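Local coordinates for protein transcriptional regulator, HTH_3 family (Vibrio cholerae, PDB 1Y9Q) that probably binds DNA and regulates transcription through a helix-turn-helix domain, and carries a zinc ion with bound D-methionine in its cupin domain, at residues L88-H93 with H115-S120; S120-A123 with I127-I130; K58-L63 with S68-N73; V6-Q11 with S83-L88. One frame throughout, in Å; residues are numbered along the deposited sequence.

Interaction 1: L88-H93 with H115-S120; sequences LNMKIH and HQQMSS. With MED (D-methionine), chain C.
Met-90 and Gln-117 cross at about a right angle where the start of strand 90-99 faces strand 116-119. The selenomethionine chain runs straight out of its strand, CG anti to the backbone N (chi1 178°), and bends only at its end, which carries the methyl over the Gln-117 stem: Met-90 CE lies 3.6 Å from Gln-117 CG. Its selenium stands beside the amide, 3.7 Å from Gln-117 OE1. That amide is steadied from within its own segment. His-115 NE2 donates a nearly linear bond of 2.8 Å to Gln-117 OE1, with the acceptor in the imidazole plane and the donor in the carbonyl plane, an arrangement that should favour this rotation of both flat groups. Nearer the loops, Asn-89 and His-115 meet through their first side-chain carbons, CB to CB at 3.6 Å, and the imidazole is approached obliquely by Asn-89 CB. Two strand residues turn to the bound D-methionine: Ser-119 OG donates a 2.7 Å hydrogen bond to carboxylate atom O, and Ile-92 CD1 packs 3.8 Å from the thioether SD. Met-90 also touches Ile-109 and Leu-111 of the neighbouring strand 104-111. Two strands from the two facing sheets thus converge on a ligand pocket, as expected inside a cupin beta-barrel.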
loop_
_atom_site.group_PDB
_atom_site.type_symbol
_atom_site.label_atom_id
_atom_site.label_comp_id
_atom_site.label_asym_id
_atom_site.label_seq_id
_atom_site.Cartn_x
_atom_site.Cartn_y
_atom_site.Cartn_z
ATOM N N LEU A 88 -2.840 17.023 -5.594
ATOM C CA LEU A 88 -2.256 18.060 -6.443
ATOM C C LEU A 88 -1.061 17.630 -7.305
ATOM O O LEU A 88 -0.815 18.221 -8.357
ATOM C CB LEU A 88 -1.871 19.266 -5.581
ATOM C CG LEU A 88 -3.010 19.862 -4.740
ATOM C CD1 LEU A 88 -2.468 20.990 -3.879
ATOM C CD2 LEU A 88 -4.132 20.366 -5.646
ATOM N N ASN A 89 -0.315 16.616 -6.873
ATOM C CA ASN A 89 0.828 16.161 -7.662
ATOM C C ASN A 89 0.454 15.042 -8.622
ATOM O O ASN A 89 1.313 14.303 -9.104
ATOM C CB ASN A 89 1.973 15.699 -6.759
ATOM C CG ASN A 89 2.681 16.856 -6.087
ATOM O OD1 ASN A 89 2.889 17.905 -6.697
ATOM N ND2 ASN A 89 3.066 16.670 -4.831
HETATM N N MSE A 90 -0.837 14.922 -8.893
HETATM C CA MSE A 90 -1.327 13.902 -9.802
HETATM C C MSE A 90 -2.541 14.456 -10.520
HETATM O O MSE A 90 -3.502 14.895 -9.886
HETATM C CB MSE A 90 -1.700 12.637 -9.029
HETATM C CG MSE A 90 -2.263 11.523 -9.893
HETATM SE SE MSE A 90 -2.636 9.926 -8.874
HETATM C CE MSE A 90 -1.454 8.701 -9.777
ATOM N N LYS A 91 -2.492 14.453 -11.843
ATOM C CA LYS A 91 -3.603 14.958 -12.627
ATOM C C LYS A 91 -4.177 13.841 -13.488
ATOM O O LYS A 91 -3.434 13.101 -14.132
ATOM C CB LYS A 91 -3.136 16.133 -13.486
ATOM C CG LYS A 91 -2.555 17.263 -12.647
ATOM C CD LYS A 91 -2.368 18.541 -13.440
ATOM C CE LYS A 91 -1.817 19.650 -12.549
ATOM N NZ LYS A 91 -2.691 19.911 -11.369
ATOM N N ILE A 92 -5.502 13.719 -13.481
ATOM C CA ILE A 92 -6.188 12.678 -14.241
ATOM C C ILE A 92 -6.921 13.222 -15.464
ATOM O O ILE A 92 -7.768 14.105 -15.345
ATOM C CB ILE A 92 -7.243 11.947 -13.373
ATOM C CG1 ILE A 92 -6.654 11.568 -12.016
ATOM C CG2 ILE A 92 -7.745 10.702 -14.100
ATOM C CD1 ILE A 92 -5.451 10.673 -12.090
ATOM N N HIS A 93 -6.592 12.695 -16.638
ATOM C CA HIS A 93 -7.265 13.107 -17.864
ATOM C C HIS A 93 -7.984 11.875 -18.408
ATOM O O HIS A 93 -7.355 10.983 -18.979
ATOM C CB HIS A 93 -6.264 13.614 -18.906
ATOM C CG HIS A 93 -6.903 14.056 -20.186
ATOM N ND1 HIS A 93 -6.205 14.158 -21.371
ATOM C CD2 HIS A 93 -8.178 14.411 -20.472
ATOM C CE1 HIS A 93 -7.023 14.552 -22.330
ATOM N NE2 HIS A 93 -8.227 14.711 -21.812
ATOM N N HIS A 115 5.974 12.448 -7.294
ATOM C CA HIS A 115 4.914 11.920 -6.445
ATOM C C HIS A 115 4.834 10.396 -6.520
ATOM O O HIS A 115 5.091 9.798 -7.569
ATOM C CB HIS A 115 3.565 12.510 -6.862
ATOM C CG HIS A 115 2.401 11.944 -6.107
ATOM N ND1 HIS A 115 2.164 12.227 -4.780
ATOM C CD2 HIS A 115 1.425 11.085 -6.490
ATOM C CE1 HIS A 115 1.091 11.565 -4.375
ATOM N NE2 HIS A 115 0.626 10.865 -5.392
ATOM N N GLN A 116 4.489 9.775 -5.395
ATOM C CA GLN A 116 4.335 8.330 -5.334
ATOM C C GLN A 116 2.893 8.058 -4.926
ATOM O O GLN A 116 2.407 8.602 -3.935
ATOM C CB GLN A 116 5.290 7.712 -4.314
ATOM C CG GLN A 116 5.273 6.192 -4.338
ATOM C CD GLN A 116 6.329 5.573 -3.451
ATOM O OE1 GLN A 116 7.500 5.955 -3.498
ATOM N NE2 GLN A 116 5.923 4.601 -2.642
ATOM N N GLN A 117 2.216 7.218 -5.701
ATOM C CA GLN A 117 0.817 6.893 -5.460
ATOM C C GLN A 117 0.613 5.410 -5.161
ATOM O O GLN A 117 0.758 4.574 -6.049
ATOM C CB GLN A 117 0.002 7.280 -6.701
ATOM C CG GLN A 117 -1.496 7.094 -6.609
ATOM C CD GLN A 117 -2.140 8.059 -5.648
ATOM O OE1 GLN A 117 -1.631 9.158 -5.411
ATOM N NE2 GLN A 117 -3.277 7.665 -5.097
HETATM N N MSE A 118 0.306 5.077 -3.910
HETATM C CA MSE A 118 0.042 3.683 -3.557
HETATM C C MSE A 118 -1.468 3.469 -3.602
HETATM O O MSE A 118 -2.237 4.356 -3.236
HETATM C CB MSE A 118 0.565 3.352 -2.160
HETATM C CG MSE A 118 2.071 3.506 -2.017
HETATM SE SE MSE A 118 3.048 2.574 -3.393
HETATM C CE MSE A 118 2.575 0.768 -2.882
ATOM N N SER A 119 -1.886 2.290 -4.049
ATOM C CA SER A 119 -3.309 1.971 -4.162
ATOM C C SER A 119 -3.686 0.689 -3.448
ATOM O O SER A 119 -2.857 -0.209 -3.288
ATOM C CB SER A 119 -3.700 1.811 -5.633
ATOM O OG SER A 119 -3.487 2.994 -6.362
ATOM N N SER A 120 -4.946 0.609 -3.027
ATOM C CA SER A 120 -5.464 -0.591 -2.378
ATOM C C SER A 120 -5.847 -1.500 -3.538
ATOM O O SER A 120 -5.953 -1.047 -4.675
ATOM C CB SER A 120 -6.720 -0.274 -1.558
ATOM O OG SER A 120 -6.442 0.600 -0.481
HETATM N N MED C . -5.781 2.636 -11.273
HETATM C CA MED C . -5.782 3.975 -10.614
HETATM C C MED C . -5.215 3.885 -9.192
HETATM O O MED C . -4.818 2.821 -8.694
HETATM C CB MED C . -4.977 4.966 -11.485
HETATM C CG MED C . -4.838 6.412 -11.057
HETATM S SD MED C . -6.504 7.127 -11.202
HETATM C CE MED C . -6.819 7.036 -12.909
HETATM O OXT MED C . -5.153 4.902 -8.502
#

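Interaction 2: S120-A123 with I127-I130; sequences SPHA and IEYI. With ZN (zinc ion), chain B; MED (D-methionine), chain C.
Glu-128 OE2 and His-122 NE2 both grip the zinc ion, the carboxylate oxygen at 2.0 Å from zinc and the imidazole nitrogen at 2.1 Å from zinc. These two protein atoms approach each other to 2.9 Å, NE2 of His-122 to OE2 of Glu-128, because they share the metal; they are not hydrogen-bonded. The carboxylate oxygen lies at the edge of the imidazole, near its plane, and the two flat groups are turned 23° apart. Glu-128 gets there with an extended chain that reaches inward from strand 127-134, CG anti to its carbonyl carbon (chi1 -76°), and it binds through one oxygen, since OE1 of Glu-128 stays 3.3 Å from the zinc. His-122 comes from the loop that follows strand 116-119, its side chain crossing that of Glu-128 at about a right angle. D-methionine chelates the same ion through its amino N at 2.2 Å from zinc and its carboxylate O at 2.1 Å from zinc. His-162 and Tyr-164, from strand 162-166, complete six ligand atoms, and the His-162 ring meets that of His-122 edge-to-face. Trp-57 of helix 53-63 also meets the His-122 ring. A metal held inside the barrel by histidines and a glutamate is the hallmark of cupins; here Tyr-164 is a ligand where the classical site has a third histidine, and an amino acid chelates the ion.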
loop_
_atom_site.group_PDB
_atom_site.type_symbol
_atom_site.label_atom_id
_atom_site.label_comp_id
_atom_site.label_asym_id
_atom_site.label_seq_id
_atom_site.Cartn_x
_atom_site.Cartn_y
_atom_site.Cartn_z
ATOM N N SER A 120 -4.946 0.609 -3.027
ATOM C CA SER A 120 -5.464 -0.591 -2.378
ATOM C C SER A 120 -5.847 -1.500 -3.538
ATOM O O SER A 120 -5.953 -1.047 -4.675
ATOM C CB SER A 120 -6.720 -0.274 -1.558
ATOM O OG SER A 120 -6.442 0.600 -0.481
ATOM N N PRO A 121 -6.057 -2.794 -3.276
ATOM C CA PRO A 121 -6.427 -3.671 -4.387
ATOM C C PRO A 121 -7.711 -3.189 -5.055
ATOM O O PRO A 121 -8.610 -2.688 -4.378
ATOM C CB PRO A 121 -6.636 -5.019 -3.703
ATOM C CG PRO A 121 -5.698 -4.954 -2.525
ATOM C CD PRO A 121 -5.940 -3.554 -2.020
ATOM N N HIS A 122 -7.790 -3.307 -6.376
ATOM C CA HIS A 122 -9.026 -2.945 -7.059
ATOM C C HIS A 122 -9.839 -4.232 -6.989
ATOM O O HIS A 122 -9.366 -5.225 -6.427
ATOM C CB HIS A 122 -8.762 -2.528 -8.507
ATOM C CG HIS A 122 -7.953 -1.271 -8.629
ATOM N ND1 HIS A 122 -8.064 -0.228 -7.731
ATOM C CD2 HIS A 122 -7.040 -0.882 -9.547
ATOM C CE1 HIS A 122 -7.251 0.747 -8.094
ATOM N NE2 HIS A 122 -6.619 0.378 -9.192
ATOM N N ALA A 123 -11.049 -4.230 -7.543
ATOM C CA ALA A 123 -11.905 -5.416 -7.491
ATOM C C ALA A 123 -11.257 -6.637 -8.132
ATOM O O ALA A 123 -10.406 -6.516 -9.018
ATOM C CB ALA A 123 -13.249 -5.123 -8.158
ATOM N N ILE A 127 -7.711 -5.690 -14.291
ATOM C CA ILE A 127 -6.369 -5.676 -14.868
ATOM C C ILE A 127 -5.972 -4.278 -15.355
ATOM O O ILE A 127 -6.800 -3.537 -15.885
ATOM C CB ILE A 127 -6.312 -6.685 -16.049
ATOM C CG1 ILE A 127 -6.442 -8.112 -15.504
ATOM C CG2 ILE A 127 -5.032 -6.495 -16.869
ATOM C CD1 ILE A 127 -6.715 -9.161 -16.572
ATOM N N GLU A 128 -4.709 -3.908 -15.165
ATOM C CA GLU A 128 -4.248 -2.598 -15.619
ATOM C C GLU A 128 -3.125 -2.692 -16.627
ATOM O O GLU A 128 -2.284 -3.594 -16.554
ATOM C CB GLU A 128 -3.768 -1.743 -14.442
ATOM C CG GLU A 128 -4.883 -1.151 -13.614
ATOM C CD GLU A 128 -4.372 -0.177 -12.572
ATOM O OE1 GLU A 128 -3.543 0.687 -12.920
ATOM O OE2 GLU A 128 -4.805 -0.272 -11.410
ATOM N N TYR A 129 -3.135 -1.750 -17.570
ATOM C CA TYR A 129 -2.113 -1.620 -18.600
ATOM C C TYR A 129 -1.475 -0.252 -18.377
ATOM O O TYR A 129 -2.170 0.714 -18.055
ATOM C CB TYR A 129 -2.724 -1.628 -20.000
ATOM C CG TYR A 129 -3.242 -2.963 -20.458
ATOM C CD1 TYR A 129 -2.516 -3.735 -21.364
ATOM C CD2 TYR A 129 -4.467 -3.451 -20.004
ATOM C CE1 TYR A 129 -2.994 -4.961 -21.812
ATOM C CE2 TYR A 129 -4.955 -4.685 -20.444
ATOM C CZ TYR A 129 -4.213 -5.430 -21.349
ATOM O OH TYR A 129 -4.685 -6.637 -21.806
ATOM N N ILE A 130 -0.161 -0.175 -18.563
ATOM C CA ILE A 130 0.575 1.072 -18.386
ATOM C C ILE A 130 1.471 1.308 -19.599
ATOM O O ILE A 130 2.142 0.389 -20.070
ATOM C CB ILE A 130 1.499 1.009 -17.136
ATOM C CG1 ILE A 130 0.684 0.729 -15.870
ATOM C CG2 ILE A 130 2.274 2.308 -16.999
ATOM C CD1 ILE A 130 -0.204 1.869 -15.427
HETATM ZN ZN ZN B . -4.799 1.155 -9.939
HETATM N N MED C . -5.781 2.636 -11.273
HETATM C CA MED C . -5.782 3.975 -10.614
HETATM C C MED C . -5.215 3.885 -9.192
HETATM O O MED C . -4.818 2.821 -8.694
HETATM C CB MED C . -4.977 4.966 -11.485
HETATM C CG MED C . -4.838 6.412 -11.057
HETATM S SD MED C . -6.504 7.127 -11.202
HETATM C CE MED C . -6.819 7.036 -12.909
HETATM O OXT MED C . -5.153 4.902 -8.502
#

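Interaction 3: K58-L63 with S68-N73; sequences KIASGL and SAFFAN
In the helix-turn-helix part of the chain, helix 53-63 is met by the short 3-10 turn 68-70, which folds back after a four-residue connection. Phe-70 does the touching, and its ring reaches across to the helix with its far end leading. Ile-59 meets that end from the edge: its CG2 lies near the ring plane, 3.8 Å from Phe-70 CZ, and the two side chains cross at about a right angle. This branch is the one anti to the backbone N of Ile-59, beside the carbonyl carbon. Ala-60, one residue further along the helix, puts its methyl obliquely against the same ring, with Ala-60 CB 3.8 Å from Phe-70 CE1. The ring therefore rests against two successive helix residues, and the contact is wholly apolar. All three residues are buried.

Leu-63 N hydrogen-bonds to Ile-59 O within the helix, and Phe-71 N hydrogen-bonds to Ser-68 O, which keeps the turn carrying Phe-70 tight. Ile-59 also packs on Leu-41 and Ile-44 of helix 38-45 and on Leu-16 of helix 5-22, so that Phe-70 joins a hydrophobic core made by several helices of the domain. Lys-58, pointing away from this contact, forms a salt bridge through NZ with Glu-143 of the second subunit. At the tip of the aromatic ring, Phe-70 CZ also comes within 4.0 Å of Ile-59 CB, the carbon from which the touching methyl branches.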
loop_
_atom_site.group_PDB
_atom_site.type_symbol
_atom_site.label_atom_id
_atom_site.label_comp_id
_atom_site.label_asym_id
_atom_site.label_seq_id
_atom_site.Cartn_x
_atom_site.Cartn_y
_atom_site.Cartn_z
ATOM N N LYS A 58 -10.893 2.712 -3.637
ATOM C CA LYS A 58 -11.176 1.743 -2.598
ATOM C C LYS A 58 -12.686 1.533 -2.484
ATOM O O LYS A 58 -13.160 0.401 -2.379
ATOM C CB LYS A 58 -10.592 2.234 -1.275
ATOM C CG LYS A 58 -10.478 1.171 -0.216
ATOM C CD LYS A 58 -9.559 1.629 0.903
ATOM C CE LYS A 58 -9.449 0.572 1.973
ATOM N NZ LYS A 58 -8.574 1.019 3.086
ATOM N N ILE A 59 -13.437 2.627 -2.517
ATOM C CA ILE A 59 -14.890 2.562 -2.417
ATOM C C ILE A 59 -15.496 1.917 -3.657
ATOM O O ILE A 59 -16.332 1.014 -3.550
ATOM C CB ILE A 59 -15.489 3.972 -2.219
ATOM C CG1 ILE A 59 -15.014 4.546 -0.879
ATOM C CG2 ILE A 59 -17.016 3.909 -2.267
ATOM C CD1 ILE A 59 -15.396 6.000 -0.651
ATOM N N ALA A 60 -15.079 2.380 -4.836
ATOM C CA ALA A 60 -15.588 1.820 -6.087
ATOM C C ALA A 60 -15.350 0.314 -6.115
ATOM O O ALA A 60 -16.237 -0.464 -6.481
ATOM C CB ALA A 60 -14.898 2.487 -7.285
ATOM N N SER A 61 -14.155 -0.102 -5.710
ATOM C CA SER A 61 -13.810 -1.520 -5.703
ATOM C C SER A 61 -14.767 -2.333 -4.834
ATOM O O SER A 61 -15.237 -3.394 -5.242
ATOM C CB SER A 61 -12.371 -1.706 -5.214
ATOM O OG SER A 61 -11.451 -1.092 -6.105
ATOM N N GLY A 62 -15.063 -1.825 -3.642
ATOM C CA GLY A 62 -15.965 -2.526 -2.743
ATOM C C GLY A 62 -17.385 -2.601 -3.268
ATOM O O GLY A 62 -18.106 -3.571 -3.017
ATOM N N LEU A 63 -17.792 -1.575 -4.006
ATOM C CA LEU A 63 -19.137 -1.522 -4.575
ATOM C C LEU A 63 -19.184 -2.208 -5.932
ATOM O O LEU A 63 -20.251 -2.336 -6.530
ATOM C CB LEU A 63 -19.578 -0.067 -4.737
ATOM C CG LEU A 63 -19.731 0.757 -3.459
ATOM C CD1 LEU A 63 -19.958 2.222 -3.811
ATOM C CD2 LEU A 63 -20.895 0.208 -2.643
ATOM N N SER A 68 -15.424 5.723 -13.076
ATOM C CA SER A 68 -16.301 6.604 -13.848
ATOM C C SER A 68 -17.693 6.737 -13.234
ATOM O O SER A 68 -18.354 7.759 -13.404
ATOM C CB SER A 68 -16.456 6.084 -15.285
ATOM O OG SER A 68 -15.220 6.048 -15.973
ATOM N N ALA A 69 -18.134 5.700 -12.527
ATOM C CA ALA A 69 -19.457 5.691 -11.909
ATOM C C ALA A 69 -19.675 6.850 -10.938
ATOM O O ALA A 69 -20.813 7.263 -10.698
ATOM C CB ALA A 69 -19.687 4.364 -11.191
ATOM N N PHE A 70 -18.588 7.374 -10.379
ATOM C CA PHE A 70 -18.694 8.488 -9.439
ATOM C C PHE A 70 -19.150 9.786 -10.103
ATOM O O PHE A 70 -19.453 10.763 -9.418
ATOM C CB PHE A 70 -17.357 8.721 -8.735
ATOM C CG PHE A 70 -17.122 7.806 -7.572
ATOM C CD1 PHE A 70 -16.065 6.897 -7.584
ATOM C CD2 PHE A 70 -17.964 7.845 -6.460
ATOM C CE1 PHE A 70 -15.850 6.037 -6.503
ATOM C CE2 PHE A 70 -17.759 6.992 -5.376
ATOM C CZ PHE A 70 -16.698 6.085 -5.397
ATOM N N PHE A 71 -19.210 9.787 -11.432
ATOM C CA PHE A 71 -19.616 10.971 -12.184
ATOM C C PHE A 71 -20.771 10.695 -13.154
ATOM O O PHE A 71 -21.113 11.538 -13.980
ATOM C CB PHE A 71 -18.402 11.501 -12.947
ATOM C CG PHE A 71 -17.210 11.752 -12.071
ATOM C CD1 PHE A 71 -16.999 12.999 -11.496
ATOM C CD2 PHE A 71 -16.321 10.719 -11.776
ATOM C CE1 PHE A 71 -15.921 13.216 -10.637
ATOM C CE2 PHE A 71 -15.243 10.922 -10.920
ATOM C CZ PHE A 71 -15.042 12.175 -10.347
ATOM N N ALA A 72 -21.382 9.523 -13.028
ATOM C CA ALA A 72 -22.475 9.108 -13.903
ATOM C C ALA A 72 -23.681 10.043 -13.956
ATOM O O ALA A 72 -24.441 10.017 -14.922
ATOM C CB ALA A 72 -22.930 7.708 -13.517
ATOM N N ASN A 73 -23.864 10.857 -12.922
ATOM C CA ASN A 73 -24.989 11.792 -12.868
ATOM C C ASN A 73 -24.745 12.999 -13.767
ATOM O O ASN A 73 -25.682 13.690 -14.171
ATOM C CB ASN A 73 -25.190 12.267 -11.432
ATOM C CG ASN A 73 -23.988 13.016 -10.907
ATOM O OD1 ASN A 73 -23.952 14.246 -10.914
ATOM N ND2 ASN A 73 -22.982 12.273 -10.466
#

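Interaction 4: V6-Q11 with S83-L88; sequences VMFKSQ and SFPDDL
Phe-8 of helix 5-22 packs on Phe-84 and Pro-85, in the loop between helix 76-80 and strand 90-99. The CH-pi contact comes from the proline: Pro-85 CD sits over one face of the Phe-8 ring, 3.8 Å from its centroid and 17° off the ring normal. Beside it, Pro-85 CG comes down toward the rim, 3.3 Å from Phe-8 CD2, a close apolar approach.

The aromatic contact is made at another part of the same ring. Phe-8 and Phe-84 have their centroids 5.4 Å apart and their planes at 73°, an oblique aromatic pair. The nearest atoms are Phe-8 CE1 and Phe-84 CD2, at 3.5 Å. Phe-8 projects from its helix with CG anti to the backbone N (chi1 174°), a setting that carries the ring out to meet both loop residues.

Hydrogen bonds within each segment shape the two supports. Phe-84 to Asp-87 form a type I beta turn, closed by Asp-87 N to Phe-84 O, with Pro-85 at its second position. In the helix, Met-7 O accepts from both Gln-11 N and Ser-10 OG, which reach it from the same face of its plane. Around the turn, Asp-87 OD1 accepts a hydrogen bond from the backbone N of Ile-53, and Asp-86 OD1 is hydrogen-bonded to Ser-50 OG, while Phe-84 packs on Ile-53 and Leu-56.

With carbon alone meeting carbon across the contact, the N-terminal helix is held to this linking loop by ring shape and dispersion, and polar bonds to other parts of the chain fix the turn itself.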
loop_
_atom_site.group_PDB
_atom_site.type_symbol
_atom_site.label_atom_id
_atom_site.label_comp_id
_atom_site.label_asym_id
_atom_site.label_seq_id
_atom_site.Cartn_x
_atom_site.Cartn_y
_atom_site.Cartn_z
ATOM N N VAL A 6 -15.022 22.359 -2.942
ATOM C CA VAL A 6 -16.334 22.168 -2.339
ATOM C C VAL A 6 -17.287 21.512 -3.346
ATOM O O VAL A 6 -18.093 20.652 -2.982
ATOM C CB VAL A 6 -16.927 23.521 -1.840
ATOM C CG1 VAL A 6 -16.921 24.563 -2.964
ATOM C CG2 VAL A 6 -18.341 23.305 -1.327
HETATM N N MSE A 7 -17.189 21.911 -4.612
HETATM C CA MSE A 7 -18.042 21.333 -5.649
HETATM C C MSE A 7 -17.675 19.868 -5.853
HETATM O O MSE A 7 -18.524 19.045 -6.194
HETATM C CB MSE A 7 -17.897 22.103 -6.966
HETATM C CG MSE A 7 -18.596 23.457 -6.970
HETATM SE SE MSE A 7 -20.458 23.305 -6.427
HETATM C CE MSE A 7 -21.212 22.604 -8.065
ATOM N N PHE A 8 -16.401 19.553 -5.638
ATOM C CA PHE A 8 -15.916 18.187 -5.773
ATOM C C PHE A 8 -16.605 17.355 -4.703
ATOM O O PHE A 8 -17.179 16.305 -4.990
ATOM C CB PHE A 8 -14.401 18.132 -5.554
ATOM C CG PHE A 8 -13.836 16.739 -5.541
ATOM C CD1 PHE A 8 -13.760 15.993 -6.712
ATOM C CD2 PHE A 8 -13.378 16.171 -4.355
ATOM C CE1 PHE A 8 -13.233 14.695 -6.706
ATOM C CE2 PHE A 8 -12.850 14.878 -4.334
ATOM C CZ PHE A 8 -12.777 14.138 -5.514
ATOM N N LYS A 9 -16.547 17.847 -3.467
ATOM C CA LYS A 9 -17.152 17.163 -2.334
ATOM C C LYS A 9 -18.622 16.858 -2.558
ATOM O O LYS A 9 -19.069 15.746 -2.291
ATOM C CB LYS A 9 -17.014 18.000 -1.056
ATOM C CG LYS A 9 -15.592 18.222 -0.597
ATOM C CD LYS A 9 -15.563 18.970 0.728
ATOM C CE LYS A 9 -14.133 19.229 1.180
ATOM N NZ LYS A 9 -14.094 19.931 2.490
ATOM N N SER A 10 -19.377 17.842 -3.043
ATOM C CA SER A 10 -20.803 17.633 -3.266
ATOM C C SER A 10 -21.062 16.620 -4.374
ATOM O O SER A 10 -21.970 15.790 -4.267
ATOM C CB SER A 10 -21.503 18.955 -3.591
ATOM O OG SER A 10 -21.050 19.496 -4.814
ATOM N N GLN A 11 -20.270 16.684 -5.437
ATOM C CA GLN A 11 -20.438 15.744 -6.539
ATOM C C GLN A 11 -20.240 14.309 -6.053
ATOM O O GLN A 11 -21.061 13.432 -6.322
ATOM C CB GLN A 11 -19.443 16.044 -7.661
ATOM C CG GLN A 11 -19.259 14.888 -8.633
ATOM C CD GLN A 11 -20.539 14.496 -9.354
ATOM O OE1 GLN A 11 -20.708 13.339 -9.749
ATOM N NE2 GLN A 11 -21.438 15.459 -9.547
ATOM N N SER A 83 -7.804 17.970 -11.995
ATOM C CA SER A 83 -7.150 18.122 -10.702
ATOM C C SER A 83 -8.058 17.866 -9.501
ATOM O O SER A 83 -8.984 18.632 -9.240
ATOM C CB SER A 83 -6.556 19.529 -10.586
ATOM O OG SER A 83 -5.654 19.795 -11.646
ATOM N N PHE A 84 -7.785 16.788 -8.772
ATOM C CA PHE A 84 -8.555 16.449 -7.578
ATOM C C PHE A 84 -7.929 17.209 -6.404
ATOM O O PHE A 84 -6.711 17.197 -6.229
ATOM C CB PHE A 84 -8.517 14.937 -7.330
ATOM C CG PHE A 84 -9.284 14.135 -8.352
ATOM C CD1 PHE A 84 -8.979 14.229 -9.709
ATOM C CD2 PHE A 84 -10.319 13.294 -7.959
ATOM C CE1 PHE A 84 -9.691 13.497 -10.659
ATOM C CE2 PHE A 84 -11.040 12.555 -8.901
ATOM C CZ PHE A 84 -10.725 12.658 -10.255
ATOM N N PRO A 85 -8.759 17.867 -5.578
ATOM C CA PRO A 85 -8.312 18.651 -4.421
ATOM C C PRO A 85 -7.254 18.062 -3.489
ATOM O O PRO A 85 -6.366 18.785 -3.036
ATOM C CB PRO A 85 -9.619 18.972 -3.691
ATOM C CG PRO A 85 -10.520 17.846 -4.081
ATOM C CD PRO A 85 -10.222 17.698 -5.548
ATOM N N ASP A 86 -7.336 16.768 -3.198
ATOM C CA ASP A 86 -6.365 16.146 -2.301
ATOM C C ASP A 86 -5.252 15.386 -3.017
ATOM O O ASP A 86 -4.553 14.580 -2.406
ATOM C CB ASP A 86 -7.077 15.206 -1.326
ATOM C CG ASP A 86 -7.996 15.944 -0.372
ATOM O OD1 ASP A 86 -8.939 16.613 -0.848
ATOM O OD2 ASP A 86 -7.778 15.856 0.855
ATOM N N ASP A 87 -5.085 15.645 -4.308
ATOM C CA ASP A 87 -4.045 14.979 -5.082
ATOM C C ASP A 87 -3.450 15.958 -6.101
ATOM O O ASP A 87 -3.530 15.747 -7.310
ATOM C CB ASP A 87 -4.628 13.744 -5.785
ATOM C CG ASP A 87 -5.263 12.756 -4.808
ATOM O OD1 ASP A 87 -6.489 12.839 -4.569
ATOM O OD2 ASP A 87 -4.532 11.904 -4.259
ATOM N N LEU A 88 -2.840 17.023 -5.594
ATOM C CA LEU A 88 -2.256 18.060 -6.443
ATOM C C LEU A 88 -1.061 17.630 -7.305
ATOM O O LEU A 88 -0.815 18.221 -8.357
ATOM C CB LEU A 88 -1.871 19.266 -5.581
ATOM C CG LEU A 88 -3.010 19.862 -4.740
ATOM C CD1 LEU A 88 -2.468 20.990 -3.879
ATOM C CD2 LEU A 88 -4.132 20.366 -5.646
#

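Overall arrangement
Interactions 2, 3 and 4 are buried; 2 is metal coordination inside the cupin barrel, whereas 3 and 4 are apolar. Interaction 3 lies within the helical domain, while interaction 4 joins the first helix to the loop leading into the barrel and hands on to interaction 1 through shared Leu-88, with Ile-92 packing on Phe-84. Interaction 1 is only partly buried and mixes polar and apolar groups; it and interaction 2 share Ser-120 and both touch D-methionine. The helical and barrel parts also meet where Ser-61 of interaction 3 packs on His-122. Interactions 3 and 4 are linked by Asn-73 to Gln-11, whereas interactions 2 and 4 stay about 22 Å apart between centres.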